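Local structure of glutamate--tRNA ligase (Methanothermobacter thermautotrophicus, 3AII) at residues His113-Ala116 with Ala117-His121; Asp144-Ala147 with Tyr148-Pro152; Ser169-Met172 with Glu173-Glu177; Val504-Pro507 with Asp508-Val512. The protein probably attaches glutamate to tRNA(Glu) in two steps, activating the amino acid with ATP to Glu-AMP and then transferring it to the tRNA acceptor end. All blocks are in the same frame, centred on the assembly; numbering follows the deposited sequence.

In the fold
Interactions 1, 2 and 3 belong to the class I catalytic domain, each at or along a different helix; interaction 4 joins two strands of the anticodon-binding region. Interaction 1 is the buried one, mid-helix within 111-126, where backbone bonds repeat and an asparagine doubles up on one carbonyl. Interactions 2 and 3 are partly buried starts of helices 147-158 and 172-184, each with a methionine side chain, tyrosine and one bridging water; their nearest atoms are about 5 Å apart, and Asp-137 bonds to Tyr-148 of one and Ser-169 of the other. Interaction 4, a surface hairpin end, has its centre about 47 Å from that of interaction 3 and relies on cross-strand bonds and an aspartate-serine clasp.

Interaction 1. Residues His113-Ala116 with Ala117-His121; sequences HARA and AILNH
Ala-116 and Asn-120 meet one turn apart on helix 111-126, the helix of a beta-alpha-beta unit; the predicted HIGH region of class I synthetases runs through the preceding loop into its first turn and ends at His-113. Backbone bonds of the i to i+4 kind run from Ala-117 N to His-113 O, from Ile-118 N to Ala-114 O (2.8 Å) and from Leu-119 N to Arg-115 O. The apolar contacts follow the same spacing. Arg-115 and Leu-119 lie side by side and point the same way, with CG of Arg-115 3.8 Å from CD1 of Leu-119. The arginine chain runs extended from CG to NE, its CG opposite the backbone N (chi1 -170°), and its guanidinium is bonded to the carbonyls of Gly-321 and Gly-376. On another side of the helix, CB of Ala-114 is 4.2 Å from CD1 of Ile-118, while Ala-117 packs on Phe-101 and Leu-155. The side-chain polar bond falls to Asn-120, whose ND2 also donates to Leu-291 O. Ala-116 O accepts twice from this one residue, from opposite faces of its carbonyl plane: Asn-120 N stands 3.1 Å from Ala-116 O, and Asn-120 ND2 2.7 Å from it, with the oxygen near the amide plane.

Interaction 2. Residues Asp144-Ala147 with Tyr148-Pro152; sequences DPEA and YDMIP
Glu-146 and Met-150 are brought together by their torsions: CG of Glu-146 is wedged between its backbone N and carbonyl carbon (chi1 62°), while the Met-150 chain bends at its last torsion (chi3 -54°) and turns CE back toward the glutamate. The two chains cross obliquely, and CE of Met-150 rests 3.4 Å from CG of Glu-146, with CB of Ala-147 a looser neighbour. This is the start of helix 147-158 in the catalytic domain, entered through a type I turn from Asp-144 to Ala-147. Asp-144 caps the turn weakly, its OD2 accepting from Glu-146 N at 3.3 Å. The first helical bonds follow, Met-150 N to Glu-146 O and, straighter, Ile-151 N to Ala-147 O at 3.0 Å. Tyr-148 brings its ring edge to the preceding turn, Pro-145 O lying in the ring plane 3.3 Å from CD2 of Tyr-148; its hydroxyl is bonded to Asp-137. A water extends the helix start by one link, donating to Pro-145 O (2.7 Å) and accepting from Asp-149 N. The carboxylates come close as well, with OD1 of Asp-144 2.6 Å from OE2 of Glu-146, an oxygen that also accepts from Trp-347 NE1. So short an approach of two acid oxygens is consistent with one of the two groups holding a proton and donating it to the other, which would lessen the negative charge at this helix start.

Interaction 3. Residues Ser169-Met172 with Glu173-Glu177; sequences SDRM and ETYYE
Arg-171 and Tyr-175 cross at about a right angle at the start of helix 172-184 in the catalytic domain, where Arg-171 holds the N-cap position. The guanidinium and phenol planes stand 72° apart, and the tyrosine OH lies at the guanidinium edge, in its plane. Closer contact comes from the arginine's aliphatic part, with CB of Arg-171 3.7 Å from OH of Tyr-175. The bend at chi3 (60°) brings NH2 of Arg-171 to 3.9 Å from CG2 of Thr-174. Both polar ends share an outside partner: Asp-281 forms a salt bridge with Arg-171 NE and a hydrogen bond with Tyr-175 OH, tying the helix start to helix 274-284. Each tyrosine ring also leans over a carbonyl of the preceding turn. Arg-171 O lies 3.3 Å above the Tyr-175 ring plane, toward the rim, and accepts from Tyr-175 N as well as weakly from Thr-174 N. Met-172 O sits likewise over the Tyr-176 ring and accepts from Tyr-176 N, 2.9 Å from Met-172 O. A water accepts from Glu-173 N and donates to Asp-170 O, joining the first turn of the helix to the segment before it. Met-172, bent at chi2 and chi3, runs aslant past Tyr-176; its CE reaches 3.4 Å from OH of Tyr-176, the hydroxyl bonded to Val-270 O.

Interaction 4. Residues Val504-Pro507 with Asp508-Val512; sequences VIMP and DASRV
Met-506 sets its CB 3.7 Å from OD1 of the Asp-508 carboxylate, the flat group at the end of this beta hairpin of strands 500-505 and 511-516. Ser-510 grips that same oxygen twice: its OG donates to the syn lone pair of Asp-508 OD1 at 2.6 Å, and its backbone N comes from above the carboxylate plane at 2.9 Å from OD1, closing an Asx turn. In both residues chi1 is near +64°, which sets the side chain between the backbone N and the carbonyl carbon and turns the two groups to each other. A type I turn spans Met-506 to Ala-509, with Ala-509 N donating to Met-506 O from well above the carbonyl plane. Behind the turn, Met-506 N bonds to Ser-510 O, and Val-504 and Val-512 form an antiparallel hydrogen-bonded pair, each N meeting the other's O. Between them Ile-505 and Arg-511 make a non-hydrogen-bonded pair. Their side chains meet at a slant on one face of the sheet, CD1 of Ile-505 3.9 Å from CG of Arg-511. The valines lie on the opposite face, Val-504 against Phe-406 and Tyr-550 of the neighbouring strands. The bent Met-506 chain packs tightly on Val-512, with CG of Met-506 3.5 Å from CG2 of Val-512.

Interaction 1. Residues His113-Ala116 with Ala117-His121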
loop_
_atom_site.group_PDB
_atom_site.type_symbol
_atom_site.label_atom_id
_atom_site.label_comp_id
_atom_site.label_asym_id
_atom_site.label_seq_id
_atom_site.Cartn_x
_atom_site.Cartn_y
_atom_site.Cartn_z
ATOM N N HIS A 113 0.060 2.443 4.921
ATOM C CA HIS A 113 1.271 1.994 5.600
ATOM C C HIS A 113 2.477 2.691 5.024
ATOM O O HIS A 113 3.369 3.097 5.742
ATOM C CB HIS A 113 1.497 0.499 5.412
ATOM C CG HIS A 113 0.524 -0.365 6.138
ATOM N ND1 HIS A 113 -0.417 -1.132 5.490
ATOM C CD2 HIS A 113 0.369 -0.613 7.463
ATOM C CE1 HIS A 113 -1.125 -1.804 6.382
ATOM N NE2 HIS A 113 -0.664 -1.511 7.586
ATOM N N ALA A 114 2.523 2.796 3.701
ATOM C CA ALA A 114 3.700 3.345 3.055
ATOM C C ALA A 114 4.064 4.723 3.598
ATOM O O ALA A 114 5.243 5.028 3.773
ATOM C CB ALA A 114 3.511 3.386 1.527
ATOM N N ARG A 115 3.060 5.555 3.865
ATOM C CA ARG A 115 3.306 6.876 4.429
ATOM C C ARG A 115 4.062 6.843 5.771
ATOM O O ARG A 115 5.073 7.528 5.927
ATOM C CB ARG A 115 1.991 7.640 4.579
ATOM C CG ARG A 115 2.193 9.086 4.927
ATOM C CD ARG A 115 0.890 9.861 4.916
ATOM N NE ARG A 115 1.112 11.236 5.350
ATOM C CZ ARG A 115 0.156 12.044 5.791
ATOM N NH1 ARG A 115 -1.093 11.613 5.856
ATOM N NH2 ARG A 115 0.454 13.281 6.168
ATOM N N ALA A 116 3.574 6.063 6.734
ATOM C CA ALA A 116 4.262 5.942 8.026
ATOM C C ALA A 116 5.672 5.394 7.849
ATOM O O ALA A 116 6.622 5.843 8.494
ATOM C CB ALA A 116 3.471 5.051 8.980
ATOM N N ALA A 117 5.807 4.408 6.975
ATOM C CA ALA A 117 7.107 3.774 6.764
ATOM C C ALA A 117 8.101 4.760 6.168
ATOM O O ALA A 117 9.231 4.897 6.639
ATOM C CB ALA A 117 6.957 2.567 5.861
ATOM N N ILE A 118 7.660 5.460 5.130
ATOM C CA ILE A 118 8.517 6.432 4.457
ATOM C C ILE A 118 8.910 7.586 5.383
ATOM O O ILE A 118 10.080 7.943 5.474
ATOM C CB ILE A 118 7.841 6.962 3.183
ATOM C CG1 ILE A 118 7.788 5.857 2.123
ATOM C CG2 ILE A 118 8.596 8.180 2.639
ATOM C CD1 ILE A 118 6.709 6.043 1.112
ATOM N N LEU A 119 7.938 8.161 6.084
ATOM C CA LEU A 119 8.234 9.306 6.933
ATOM C C LEU A 119 9.210 8.926 8.044
ATOM O O LEU A 119 10.179 9.633 8.308
ATOM C CB LEU A 119 6.947 9.909 7.509
ATOM C CG LEU A 119 6.057 10.560 6.454
ATOM C CD1 LEU A 119 4.720 10.980 7.048
ATOM C CD2 LEU A 119 6.782 11.743 5.831
ATOM N N ASN A 120 8.967 7.792 8.687
ATOM C CA ASN A 120 9.852 7.371 9.755
ATOM C C ASN A 120 11.240 7.046 9.248
ATOM O O ASN A 120 12.247 7.364 9.892
ATOM C CB ASN A 120 9.244 6.196 10.515
ATOM C CG ASN A 120 8.203 6.646 11.500
ATOM O OD1 ASN A 120 8.532 7.149 12.573
ATOM N ND2 ASN A 120 6.938 6.492 11.141
ATOM N N HIS A 121 11.297 6.428 8.076
ATOM C CA HIS A 121 12.579 6.148 7.447
ATOM C C HIS A 121 13.309 7.446 7.075
ATOM O O HIS A 121 14.490 7.601 7.363
ATOM C CB HIS A 121 12.384 5.252 6.235
ATOM C CG HIS A 121 13.621 5.068 5.416
ATOM N ND1 HIS A 121 14.780 4.523 5.926
ATOM C CD2 HIS A 121 13.877 5.355 4.118
ATOM C CE1 HIS A 121 15.699 4.482 4.976
ATOM N NE2 HIS A 121 15.176 4.982 3.869
#

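Interaction 2. Residues Asp144-Ala147 with Tyr148-Pro152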
loop_
_atom_site.group_PDB
_atom_site.type_symbol
_atom_site.label_atom_id
_atom_site.label_comp_id
_atom_site.label_asym_id
_atom_site.label_seq_id
_atom_site.Cartn_x
_atom_site.Cartn_y
_atom_site.Cartn_z
ATOM N N ASP A 144 -2.521 -12.705 9.954
ATOM C CA ASP A 144 -2.326 -13.440 8.716
ATOM C C ASP A 144 -0.895 -13.958 8.701
ATOM O O ASP A 144 0.057 -13.182 8.622
ATOM C CB ASP A 144 -2.588 -12.533 7.515
ATOM C CG ASP A 144 -2.480 -13.266 6.201
ATOM O OD1 ASP A 144 -2.696 -12.630 5.152
ATOM O OD2 ASP A 144 -2.174 -14.474 6.216
ATOM N N PRO A 145 -0.733 -15.278 8.813
ATOM C CA PRO A 145 0.585 -15.905 8.941
ATOM C C PRO A 145 1.546 -15.476 7.833
ATOM O O PRO A 145 2.744 -15.361 8.074
ATOM C CB PRO A 145 0.272 -17.397 8.801
ATOM C CG PRO A 145 -1.139 -17.529 9.188
ATOM C CD PRO A 145 -1.818 -16.272 8.760
ATOM N N GLU A 146 1.027 -15.235 6.634
ATOM C CA GLU A 146 1.881 -14.881 5.507
ATOM C C GLU A 146 2.482 -13.474 5.645
ATOM O O GLU A 146 3.523 -13.170 5.057
ATOM C CB GLU A 146 1.108 -15.025 4.187
ATOM C CG GLU A 146 -0.104 -14.106 4.088
ATOM C CD GLU A 146 -1.105 -14.542 3.031
ATOM O OE1 GLU A 146 -0.804 -15.492 2.275
ATOM O OE2 GLU A 146 -2.199 -13.935 2.965
ATOM N N ALA A 147 1.834 -12.624 6.436
ATOM C CA ALA A 147 2.263 -11.236 6.564
ATOM C C ALA A 147 3.630 -11.055 7.214
ATOM O O ALA A 147 4.302 -10.050 6.980
ATOM C CB ALA A 147 1.209 -10.415 7.312
ATOM N N TYR A 148 4.045 -11.993 8.061
ATOM C CA TYR A 148 5.334 -11.843 8.720
ATOM C C TYR A 148 6.460 -11.720 7.702
ATOM O O TYR A 148 7.409 -10.962 7.902
ATOM C CB TYR A 148 5.624 -13.012 9.663
ATOM C CG TYR A 148 4.710 -13.048 10.869
ATOM C CD1 TYR A 148 4.930 -12.212 11.955
ATOM C CD2 TYR A 148 3.624 -13.907 10.908
ATOM C CE1 TYR A 148 4.094 -12.245 13.060
ATOM C CE2 TYR A 148 2.786 -13.947 11.997
ATOM C CZ TYR A 148 3.020 -13.117 13.068
ATOM O OH TYR A 148 2.172 -13.171 14.151
ATOM N N ASP A 149 6.363 -12.485 6.626
ATOM C CA ASP A 149 7.370 -12.396 5.571
ATOM C C ASP A 149 7.055 -11.312 4.545
ATOM O O ASP A 149 7.969 -10.714 3.972
ATOM C CB ASP A 149 7.541 -13.743 4.873
ATOM C CG ASP A 149 8.226 -14.775 5.756
ATOM O OD1 ASP A 149 9.035 -14.385 6.629
ATOM O OD2 ASP A 149 7.949 -15.979 5.573
ATOM N N MET A 150 5.771 -11.054 4.312
ATOM C CA MET A 150 5.383 -10.094 3.276
ATOM C C MET A 150 5.749 -8.658 3.643
ATOM O O MET A 150 6.199 -7.880 2.793
ATOM C CB MET A 150 3.888 -10.184 2.941
ATOM C CG MET A 150 3.470 -11.468 2.250
ATOM S SD MET A 150 1.744 -11.381 1.728
ATOM C CE MET A 150 0.933 -10.960 3.265
ATOM N N ILE A 151 5.557 -8.309 4.910
ATOM C CA ILE A 151 5.807 -6.948 5.356
ATOM C C ILE A 151 7.256 -6.491 5.156
ATOM O O ILE A 151 7.495 -5.430 4.603
ATOM C CB ILE A 151 5.312 -6.744 6.805
ATOM C CG1 ILE A 151 3.778 -6.668 6.799
ATOM C CG2 ILE A 151 5.922 -5.477 7.408
ATOM C CD1 ILE A 151 3.146 -6.694 8.192
ATOM N N PRO A 152 8.232 -7.289 5.600
ATOM C CA PRO A 152 9.589 -6.787 5.349
ATOM C C PRO A 152 9.935 -6.723 3.860
ATOM O O PRO A 152 10.675 -5.841 3.428
ATOM C CB PRO A 152 10.486 -7.798 6.081
ATOM C CG PRO A 152 9.580 -8.910 6.532
ATOM C CD PRO A 152 8.202 -8.384 6.583
HETATM O O HOH W 1 5.268 -15.184 7.007
#

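Interaction 3. Residues Ser169-Met172 with Glu173-Glu177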
loop_
_atom_site.group_PDB
_atom_site.type_symbol
_atom_site.label_atom_id
_atom_site.label_comp_id
_atom_site.label_asym_id
_atom_site.label_seq_id
_atom_site.Cartn_x
_atom_site.Cartn_y
_atom_site.Cartn_z
ATOM N N SER A 169 4.527 -10.842 19.760
ATOM C CA SER A 169 4.118 -12.117 20.341
ATOM C C SER A 169 5.298 -12.870 20.952
ATOM O O SER A 169 5.104 -13.838 21.681
ATOM C CB SER A 169 3.374 -12.989 19.321
ATOM O OG SER A 169 4.191 -13.274 18.208
ATOM N N ASP A 170 6.520 -12.407 20.690
ATOM C CA ASP A 170 7.698 -12.967 21.353
ATOM C C ASP A 170 7.912 -12.335 22.721
ATOM O O ASP A 170 8.804 -12.749 23.475
ATOM C CB ASP A 170 8.964 -12.683 20.538
ATOM C CG ASP A 170 9.135 -13.615 19.359
ATOM O OD1 ASP A 170 9.780 -13.186 18.379
ATOM O OD2 ASP A 170 8.653 -14.765 19.413
ATOM N N ARG A 171 7.117 -11.314 23.032
ATOM C CA ARG A 171 7.344 -10.490 24.213
ATOM C C ARG A 171 6.295 -10.647 25.307
ATOM O O ARG A 171 6.216 -9.820 26.214
ATOM C CB ARG A 171 7.450 -9.003 23.796
ATOM C CG ARG A 171 8.653 -8.738 22.871
ATOM C CD ARG A 171 8.695 -7.310 22.311
ATOM N NE ARG A 171 8.783 -6.270 23.342
ATOM C CZ ARG A 171 9.921 -5.891 23.928
ATOM N NH1 ARG A 171 11.073 -6.483 23.619
ATOM N NH2 ARG A 171 9.906 -4.933 24.848
ATOM N N MET A 172 5.495 -11.712 25.248
ATOM C CA MET A 172 4.407 -11.839 26.230
ATOM C C MET A 172 4.875 -11.733 27.687
ATOM O O MET A 172 4.245 -11.044 28.493
ATOM C CB MET A 172 3.599 -13.124 25.996
ATOM C CG MET A 172 3.082 -13.272 24.577
ATOM S SD MET A 172 1.861 -12.002 24.189
ATOM C CE MET A 172 0.625 -12.441 25.399
ATOM N N GLU A 173 5.975 -12.403 28.046
ATOM C CA GLU A 173 6.441 -12.369 29.428
ATOM C C GLU A 173 6.884 -10.973 29.839
ATOM O O GLU A 173 6.850 -10.618 31.015
ATOM C CB GLU A 173 7.552 -13.398 29.667
ATOM C CG GLU A 173 7.088 -14.819 29.409
ATOM C CD GLU A 173 6.079 -15.294 30.445
ATOM O OE1 GLU A 173 6.032 -14.705 31.554
ATOM O OE2 GLU A 173 5.341 -16.262 30.148
ATOM N N THR A 174 7.295 -10.183 28.850
ATOM C CA THR A 174 7.661 -8.803 29.120
ATOM C C THR A 174 6.411 -8.010 29.505
ATOM O O THR A 174 6.411 -7.248 30.484
ATOM C CB THR A 174 8.349 -8.173 27.894
ATOM O OG1 THR A 174 9.596 -8.850 27.657
ATOM C CG2 THR A 174 8.608 -6.693 28.110
ATOM N N TYR A 175 5.336 -8.186 28.737
ATOM C CA TYR A 175 4.096 -7.489 29.080
ATOM C C TYR A 175 3.573 -7.943 30.436
ATOM O O TYR A 175 2.996 -7.150 31.166
ATOM C CB TYR A 175 3.029 -7.672 27.995
ATOM C CG TYR A 175 3.538 -7.330 26.620
ATOM C CD1 TYR A 175 4.135 -6.092 26.370
ATOM C CD2 TYR A 175 3.397 -8.217 25.570
ATOM C CE1 TYR A 175 4.607 -5.779 25.113
ATOM C CE2 TYR A 175 3.863 -7.914 24.313
ATOM C CZ TYR A 175 4.469 -6.697 24.095
ATOM O OH TYR A 175 4.943 -6.404 22.843
ATOM N N TYR A 176 3.744 -9.223 30.757
ATOM C CA TYR A 176 3.296 -9.725 32.065
ATOM C C TYR A 176 4.140 -9.133 33.191
ATOM O O TYR A 176 3.615 -8.727 34.223
ATOM C CB TYR A 176 3.365 -11.257 32.100
ATOM C CG TYR A 176 2.488 -11.970 31.086
ATOM C CD1 TYR A 176 1.387 -11.346 30.501
ATOM C CD2 TYR A 176 2.759 -13.284 30.727
ATOM C CE1 TYR A 176 0.606 -12.006 29.570
ATOM C CE2 TYR A 176 1.990 -13.954 29.796
ATOM C CZ TYR A 176 0.904 -13.319 29.228
ATOM O OH TYR A 176 0.137 -14.018 28.323
ATOM N N GLU A 177 5.453 -9.085 32.977
ATOM C CA GLU A 177 6.389 -8.494 33.934
ATOM C C GLU A 177 5.999 -7.056 34.244
ATOM O O GLU A 177 5.936 -6.638 35.423
ATOM C CB GLU A 177 7.814 -8.522 33.362
ATOM C CG GLU A 177 8.865 -7.912 34.282
ATOM C CD GLU A 177 10.207 -7.723 33.585
ATOM O OE1 GLU A 177 10.426 -8.363 32.532
ATOM O OE2 GLU A 177 11.038 -6.931 34.084
HETATM O O HOH W 2 8.077 -13.570 26.242
#

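Interaction 4. Residues Val504-Pro507 with Asp508-Val512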
loop_
_atom_site.group_PDB
_atom_site.type_symbol
_atom_site.label_atom_id
_atom_site.label_comp_id
_atom_site.label_asym_id
_atom_site.label_seq_id
_atom_site.Cartn_x
_atom_site.Cartn_y
_atom_site.Cartn_z
ATOM N N VAL A 504 -4.260 -6.716 -21.856
ATOM C CA VAL A 504 -3.914 -5.819 -20.773
ATOM C C VAL A 504 -4.982 -5.949 -19.703
ATOM O O VAL A 504 -6.185 -5.854 -19.996
ATOM C CB VAL A 504 -3.844 -4.363 -21.262
ATOM C CG1 VAL A 504 -3.456 -3.433 -20.114
ATOM C CG2 VAL A 504 -2.843 -4.244 -22.416
ATOM N N ILE A 505 -4.552 -6.211 -18.474
ATOM C CA ILE A 505 -5.484 -6.255 -17.348
ATOM C C ILE A 505 -5.607 -4.863 -16.775
ATOM O O ILE A 505 -4.605 -4.261 -16.384
ATOM C CB ILE A 505 -5.030 -7.229 -16.265
ATOM C CG1 ILE A 505 -4.751 -8.596 -16.887
ATOM C CG2 ILE A 505 -6.081 -7.299 -15.159
ATOM C CD1 ILE A 505 -5.913 -9.161 -17.679
ATOM N N MET A 506 -6.832 -4.340 -16.744
ATOM C CA MET A 506 -7.062 -2.960 -16.336
ATOM C C MET A 506 -7.236 -2.876 -14.819
ATOM O O MET A 506 -7.338 -3.904 -14.145
ATOM C CB MET A 506 -8.278 -2.365 -17.071
ATOM C CG MET A 506 -8.231 -2.487 -18.593
ATOM S SD MET A 506 -6.780 -1.682 -19.324
ATOM C CE MET A 506 -7.161 0.033 -19.093
ATOM N N PRO A 507 -7.231 -1.656 -14.271
ATOM C CA PRO A 507 -7.228 -1.551 -12.812
ATOM C C PRO A 507 -8.499 -2.093 -12.148
ATOM O O PRO A 507 -8.477 -2.313 -10.941
ATOM C CB PRO A 507 -7.057 -0.045 -12.572
ATOM C CG PRO A 507 -6.332 0.431 -13.800
ATOM C CD PRO A 507 -6.966 -0.357 -14.912
ATOM N N ASP A 508 -9.567 -2.317 -12.914
ATOM C CA ASP A 508 -10.760 -2.983 -12.380
ATOM C C ASP A 508 -10.743 -4.486 -12.655
ATOM O O ASP A 508 -11.755 -5.180 -12.492
ATOM C CB ASP A 508 -12.036 -2.353 -12.938
ATOM C CG ASP A 508 -12.183 -2.551 -14.429
ATOM O OD1 ASP A 508 -11.276 -3.145 -15.051
ATOM O OD2 ASP A 508 -13.216 -2.114 -14.979
ATOM N N ALA A 509 -9.581 -4.980 -13.066
ATOM C CA ALA A 509 -9.356 -6.397 -13.330
ATOM C C ALA A 509 -9.990 -6.886 -14.628
ATOM O O ALA A 509 -9.915 -8.073 -14.949
ATOM C CB ALA A 509 -9.823 -7.248 -12.152
ATOM N N SER A 510 -10.609 -5.977 -15.374
ATOM C CA SER A 510 -11.176 -6.354 -16.663
ATOM C C SER A 510 -10.046 -6.632 -17.647
ATOM O O SER A 510 -8.946 -6.102 -17.504
ATOM C CB SER A 510 -12.114 -5.273 -17.208
ATOM O OG SER A 510 -11.430 -4.063 -17.483
ATOM N N ARG A 511 -10.323 -7.483 -18.626
ATOM C CA ARG A 511 -9.327 -7.894 -19.608
ATOM C C ARG A 511 -9.572 -7.146 -20.923
ATOM O O ARG A 511 -10.673 -7.193 -21.465
ATOM C CB ARG A 511 -9.436 -9.406 -19.843
ATOM C CG ARG A 511 -8.271 -10.021 -20.613
ATOM C CD ARG A 511 -8.665 -11.298 -21.354
ATOM N NE ARG A 511 -9.412 -12.241 -20.524
ATOM C CZ ARG A 511 -10.627 -12.695 -20.821
ATOM N NH1 ARG A 511 -11.237 -12.294 -21.930
ATOM N NH2 ARG A 511 -11.233 -13.554 -20.011
ATOM N N VAL A 512 -8.557 -6.440 -21.423
ATOM C CA VAL A 512 -8.645 -5.800 -22.733
ATOM C C VAL A 512 -7.764 -6.556 -23.728
ATOM O O VAL A 512 -6.549 -6.603 -23.568
ATOM C CB VAL A 512 -8.219 -4.313 -22.673
ATOM C CG1 VAL A 512 -8.129 -3.708 -24.085
ATOM C CG2 VAL A 512 -9.173 -3.518 -21.796
#